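PDB 4IT7: CPI from Ascaris lumbricoides, which probably inhibits cysteine-type endopeptidases, as other members of the cystatin family do. Local coordinates for residues V59-I64 with K87-V92; L63-S68 with C79-N84. One frame throughout, in Å; residues are numbered along the deposited sequence.

Contact 1 (V59-I64 with K87-V92); sequences VLELLI and KQICTV
Ile-64 and Cys-90 meet through side chains on one face of two antiparallel strands, 59-64 and 88-92, whose backbones are joined by six hydrogen bonds. Leu-60 with Val-92, Leu-62 with Cys-90 and Ile-64 with Gln-88 are the hydrogen-bonded pairs, each closed by two N-H...O bonds. Most are close to straight: Leu-62 N lies 2.8 Å from Cys-90 O, with 172° at the hydrogen, whereas the bond from Gln-88 N to Ile-64 O bends to 158°. Between them fall the non-hydrogen-bonded pairs Glu-61 with Thr-91 and Leu-63 with Ile-89, where CA-H groups approach the same carbonyls, as Ile-89 CA does at 3.2 Å from Leu-62 O.

The side chain of Ile-64 leaves its CB with CG1 between the backbone N and the carbonyl carbon (chi1 74°). There CG1 is 4.0 Å from Gln-88 CB and rests near the carbonyl oxygen of that residue. Beyond it CD1 runs on to Cys-90 SG at 3.9 Å, so the branch spans two successive residues of the partner strand on that face. Farther along the same face, Leu-62 CD1 packs on Val-92 CG2. On the other face, Leu-63 holds CG anti to its backbone N, and CD1 lies near Gln-88 O at 3.4 Å, with Lys-87 CB and Ile-89 CG1 each at 4.0 Å. Glu-61 and Thr-91 stand side by side there, and Glu-61 OE1 is hydrogen-bonded to Ser-47 OG of strand 38-51.

The pair forms part of the curved antiparallel sheet of the cystatin fold. Leu-60, Leu-62 and Val-92 press on helix 17-33, strand 38-51 pairs with 59-64 along its other edge, and Cys-90 is tied to strand 102-112 by its disulfide with Cys-110.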
loop_
_atom_site.group_PDB
_atom_site.type_symbol
_atom_site.label_atom_id
_atom_site.label_comp_id
_atom_site.label_asym_id
_atom_site.label_seq_id
_atom_site.Cartn_x
_atom_site.Cartn_y
_atom_site.Cartn_z
ATOM N N VAL A 59 3.229 2.972 -9.191
ATOM C CA VAL A 59 3.776 3.566 -7.968
ATOM C C VAL A 59 2.621 4.246 -7.259
ATOM O O VAL A 59 1.877 5.055 -7.859
ATOM C CB VAL A 59 4.963 4.534 -8.189
ATOM C CG1 VAL A 59 5.352 5.206 -6.854
ATOM C CG2 VAL A 59 6.170 3.812 -8.768
ATOM N N LEU A 60 2.440 3.851 -6.005
ATOM C CA LEU A 60 1.372 4.361 -5.174
ATOM C C LEU A 60 1.961 5.085 -3.992
ATOM O O LEU A 60 3.026 4.706 -3.492
ATOM C CB LEU A 60 0.444 3.226 -4.655
ATOM C CG LEU A 60 -0.104 2.166 -5.607
ATOM C CD1 LEU A 60 -0.800 1.073 -4.822
ATOM C CD2 LEU A 60 -1.059 2.789 -6.620
ATOM N N GLU A 61 1.261 6.142 -3.571
ATOM C CA GLU A 61 1.537 6.766 -2.301
ATOM C C GLU A 61 0.316 6.529 -1.478
ATOM O O GLU A 61 -0.773 6.918 -1.864
ATOM C CB GLU A 61 1.706 8.254 -2.440
ATOM C CG GLU A 61 3.079 8.735 -2.855
ATOM C CD GLU A 61 3.056 10.257 -3.009
ATOM O OE1 GLU A 61 2.277 10.765 -3.841
ATOM O OE2 GLU A 61 3.774 10.957 -2.276
ATOM N N LEU A 62 0.525 5.901 -0.322
ATOM C CA LEU A 62 -0.533 5.549 0.585
ATOM C C LEU A 62 -0.358 6.350 1.849
ATOM O O LEU A 62 0.754 6.446 2.397
ATOM C CB LEU A 62 -0.467 4.033 0.914
ATOM C CG LEU A 62 -0.534 3.084 -0.312
ATOM C CD1 LEU A 62 -0.355 1.623 0.094
ATOM C CD2 LEU A 62 -1.844 3.226 -1.050
ATOM N N LEU A 63 -1.459 6.915 2.323
ATOM C CA LEU A 63 -1.473 7.542 3.631
ATOM C C LEU A 63 -2.023 6.496 4.593
ATOM O O LEU A 63 -3.180 6.037 4.422
ATOM C CB LEU A 63 -2.402 8.779 3.618
ATOM C CG LEU A 63 -2.614 9.443 4.976
ATOM C CD1 LEU A 63 -1.277 9.907 5.541
ATOM C CD2 LEU A 63 -3.643 10.593 4.845
ATOM N N ILE A 64 -1.232 6.118 5.605
ATOM C CA ILE A 64 -1.642 5.029 6.486
ATOM C C ILE A 64 -1.655 5.484 7.945
ATOM O O ILE A 64 -0.875 6.378 8.323
ATOM C CB ILE A 64 -0.774 3.729 6.292
ATOM C CG1 ILE A 64 0.619 3.896 6.910
ATOM C CG2 ILE A 64 -0.662 3.349 4.786
ATOM C CD1 ILE A 64 1.329 2.582 7.174
ATOM N N LYS A 87 0.256 9.123 11.535
ATOM C CA LYS A 87 0.109 8.696 10.167
ATOM C C LYS A 87 1.470 8.617 9.427
ATOM O O LYS A 87 2.429 9.330 9.758
ATOM C CB LYS A 87 -0.874 9.639 9.464
ATOM C CG LYS A 87 -2.305 9.531 9.981
ATOM C CD LYS A 87 -3.016 10.884 9.900
ATOM C CE LYS A 87 -4.020 11.093 11.036
ATOM N NZ LYS A 87 -3.354 10.978 12.376
ATOM N N GLN A 88 1.559 7.714 8.458
ATOM C CA GLN A 88 2.730 7.687 7.589
ATOM C C GLN A 88 2.302 7.748 6.151
ATOM O O GLN A 88 1.136 7.466 5.833
ATOM C CB GLN A 88 3.510 6.430 7.823
ATOM C CG GLN A 88 4.257 6.442 9.131
ATOM C CD GLN A 88 4.956 5.138 9.336
ATOM O OE1 GLN A 88 4.361 4.198 9.818
ATOM N NE2 GLN A 88 6.222 5.064 8.945
ATOM N N ILE A 89 3.244 8.163 5.303
ATOM C CA ILE A 89 3.125 8.079 3.848
ATOM C C ILE A 89 4.176 7.103 3.333
ATOM O O ILE A 89 5.398 7.241 3.586
ATOM C CB ILE A 89 3.309 9.416 3.137
ATOM C CG1 ILE A 89 2.247 10.395 3.628
ATOM C CG2 ILE A 89 3.155 9.219 1.620
ATOM C CD1 ILE A 89 2.563 11.833 3.283
ATOM N N CYS A 90 3.673 6.091 2.650
ATOM C CA CYS A 90 4.512 5.034 2.138
ATOM C C CYS A 90 4.378 5.105 0.632
ATOM O O CYS A 90 3.249 5.213 0.125
ATOM C CB CYS A 90 4.036 3.709 2.687
ATOM S SG CYS A 90 4.028 3.577 4.509
ATOM N N THR A 91 5.541 5.157 -0.035
ATOM C CA THR A 91 5.696 4.951 -1.456
ATOM C C THR A 91 5.929 3.438 -1.714
ATOM O O THR A 91 6.801 2.783 -1.109
ATOM C CB THR A 91 6.851 5.814 -1.969
ATOM O OG1 THR A 91 6.571 7.168 -1.629
ATOM C CG2 THR A 91 7.012 5.705 -3.491
ATOM N N VAL A 92 5.078 2.891 -2.566
ATOM C CA VAL A 92 5.036 1.477 -2.887
ATOM C C VAL A 92 5.063 1.355 -4.413
ATOM O O VAL A 92 4.347 2.109 -5.105
ATOM C CB VAL A 92 3.736 0.803 -2.399
ATOM C CG1 VAL A 92 3.853 -0.715 -2.510
ATOM C CG2 VAL A 92 3.419 1.182 -0.961
#

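Contact 2 (L63-S68 with C79-N84); sequences LIAPTS and CEAVSN
Thr-67 is the packed centre of this contact, its methyl CG2 set against the backbone of Cys-79 at 3.3 Å from Cys-79 O. The same methyl lies 3.8 Å from Cys-79 CB. With OG1 between the backbone N and the carbonyl carbon (chi1 68°), CG2 falls anti to that carbon and comes against the 79-84 loop. The hydroxyl is engaged with its own side of the fold, hydrogen-bonded to Gln-39 O of strand 38-51 and to Cys-69 N. A weak CA-H...O approach from Thr-67 CA to Glu-80 O, at 3.6 Å, adds to the fit.

One conventional hydrogen bond joins the backbones: Val-82 N reaches Pro-66 O at 3.2 Å, in the plane of the carbonyl but bent to 140° at the hydrogen. Ala-81 CA and Val-82 CG2 approach the same oxygen, which is thus met by three groups of Ala-81 and Val-82. Beside it the methyls of Ala-65 and Ala-81 meet at 3.8 Å.

Packing thins toward solvent. Pro-66 CG and Val-82 CG2 are 4.3 Å apart, a loose touch at one corner of the ring, while Glu-80 CB points away from segment 63-68 and Ser-68 touches the loop loosely, its N near Val-82 CG1 and Glu-80 O. The directions of 65-68 and 79-82 lie 107° apart, so the loop passes across the strand and does not extend the sheet as a further strand.

The chemistry is mostly methyl-to-backbone contact around a single long, bent bond, implying a modest noncovalent attachment. The covalent tie is the disulfide between Cys-79 and Cys-69, which joins the loop to the C-terminal end of strand 56-70; the position of this loop, before strand 88-97, is consistent with the appending structure of type 2 cystatins.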
loop_
_atom_site.group_PDB
_atom_site.type_symbol
_atom_site.label_atom_id
_atom_site.label_comp_id
_atom_site.label_asym_id
_atom_site.label_seq_id
_atom_site.Cartn_x
_atom_site.Cartn_y
_atom_site.Cartn_z
ATOM N N LEU A 63 -1.459 6.915 2.323
ATOM C CA LEU A 63 -1.473 7.542 3.631
ATOM C C LEU A 63 -2.023 6.496 4.593
ATOM O O LEU A 63 -3.180 6.037 4.422
ATOM C CB LEU A 63 -2.402 8.779 3.618
ATOM C CG LEU A 63 -2.614 9.443 4.976
ATOM C CD1 LEU A 63 -1.277 9.907 5.541
ATOM C CD2 LEU A 63 -3.643 10.593 4.845
ATOM N N ILE A 64 -1.232 6.118 5.605
ATOM C CA ILE A 64 -1.642 5.029 6.486
ATOM C C ILE A 64 -1.655 5.484 7.945
ATOM O O ILE A 64 -0.875 6.378 8.323
ATOM C CB ILE A 64 -0.774 3.729 6.292
ATOM C CG1 ILE A 64 0.619 3.896 6.910
ATOM C CG2 ILE A 64 -0.662 3.349 4.786
ATOM C CD1 ILE A 64 1.329 2.582 7.174
ATOM N N ALA A 65 -2.513 4.843 8.753
ATOM C CA ALA A 65 -2.599 5.143 10.191
ATOM C C ALA A 65 -2.551 3.891 11.039
ATOM O O ALA A 65 -3.045 2.871 10.605
ATOM C CB ALA A 65 -3.876 5.939 10.515
ATOM N N PRO A 66 -2.041 3.993 12.306
ATOM C CA PRO A 66 -2.092 2.822 13.198
ATOM C C PRO A 66 -3.506 2.509 13.575
ATOM O O PRO A 66 -4.353 3.388 13.507
ATOM C CB PRO A 66 -1.260 3.246 14.405
ATOM C CG PRO A 66 -1.310 4.741 14.397
ATOM C CD PRO A 66 -1.382 5.149 12.953
ATOM N N THR A 67 -3.770 1.255 13.905
ATOM C CA THR A 67 -5.086 0.823 14.418
ATOM C C THR A 67 -4.801 0.262 15.790
ATOM O O THR A 67 -3.640 0.278 16.232
ATOM C CB THR A 67 -5.748 -0.301 13.565
ATOM O OG1 THR A 67 -4.998 -1.524 13.688
ATOM C CG2 THR A 67 -5.880 0.123 12.053
ATOM N N SER A 68 -5.822 -0.274 16.459
ATOM C CA SER A 68 -5.550 -0.977 17.714
ATOM C C SER A 68 -5.534 -2.508 17.561
ATOM O O SER A 68 -5.489 -3.256 18.535
ATOM C CB SER A 68 -6.534 -0.540 18.776
ATOM O OG SER A 68 -7.776 -1.130 18.489
ATOM N N CYS A 79 -10.262 -3.034 10.987
ATOM C CA CYS A 79 -9.388 -2.409 11.913
ATOM C C CYS A 79 -9.354 -0.923 11.670
ATOM O O CYS A 79 -8.863 -0.465 10.660
ATOM C CB CYS A 79 -8.031 -3.043 11.800
ATOM S SG CYS A 79 -8.098 -4.758 12.294
ATOM N N GLU A 80 -9.910 -0.168 12.606
ATOM C CA GLU A 80 -10.069 1.269 12.394
ATOM C C GLU A 80 -8.941 2.168 12.885
ATOM O O GLU A 80 -8.426 1.997 13.958
ATOM C CB GLU A 80 -11.409 1.765 12.920
ATOM C CG GLU A 80 -12.585 0.930 12.482
ATOM C CD GLU A 80 -13.017 1.220 11.073
ATOM O OE1 GLU A 80 -12.761 2.319 10.597
ATOM O OE2 GLU A 80 -13.657 0.367 10.459
ATOM N N ALA A 81 -8.582 3.130 12.052
ATOM C CA ALA A 81 -7.564 4.141 12.345
ATOM C C ALA A 81 -7.908 4.793 13.669
ATOM O O ALA A 81 -9.079 4.943 14.024
ATOM C CB ALA A 81 -7.486 5.187 11.241
ATOM N N VAL A 82 -6.877 5.176 14.390
ATOM C CA VAL A 82 -7.043 5.740 15.708
ATOM C C VAL A 82 -6.474 7.156 15.794
ATOM O O VAL A 82 -5.489 7.467 15.162
ATOM C CB VAL A 82 -6.507 4.783 16.779
ATOM C CG1 VAL A 82 -7.339 3.524 16.804
ATOM C CG2 VAL A 82 -5.054 4.447 16.566
ATOM N N SER A 83 -7.141 8.007 16.557
ATOM C CA SER A 83 -6.791 9.425 16.732
ATOM C C SER A 83 -5.312 9.730 16.683
ATOM O O SER A 83 -4.881 10.488 15.868
ATOM C CB SER A 83 -7.365 9.942 18.036
ATOM O OG SER A 83 -8.150 8.968 18.671
ATOM N N ASN A 84 -4.530 9.132 17.550
ATOM C CA ASN A 84 -3.093 9.223 17.404
ATOM C C ASN A 84 -2.379 7.888 17.493
ATOM O O ASN A 84 -2.116 7.357 18.556
ATOM C CB ASN A 84 -2.485 10.188 18.401
ATOM C CG ASN A 84 -1.168 10.772 17.920
ATOM O OD1 ASN A 84 -0.157 10.699 18.608
ATOM N ND2 ASN A 84 -1.196 11.400 16.759
#

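How the contacts relate
From the N terminus, the chain passes helix 17-33 and strand 38-51 before entering strand 56-70, on which both contacts begin. Its later part, 63-68, is met first by the returning chain: contact 2 closes a short excursion and brings 79-84 back across the strand. Contact 1 then closes the longer one, as 87-92 pairs with 59-64. The two closures are therefore concentric, and they overlap at Leu-63 and Ile-64. Their centres are about 14 Å apart, yet they touch where Lys-87 CG packs on Ala-65 CB at 4.0 Å. Contact 1 joins central strands of the sheet; contact 2 fastens the peripheral loop to the C-terminal end of strand 56-70.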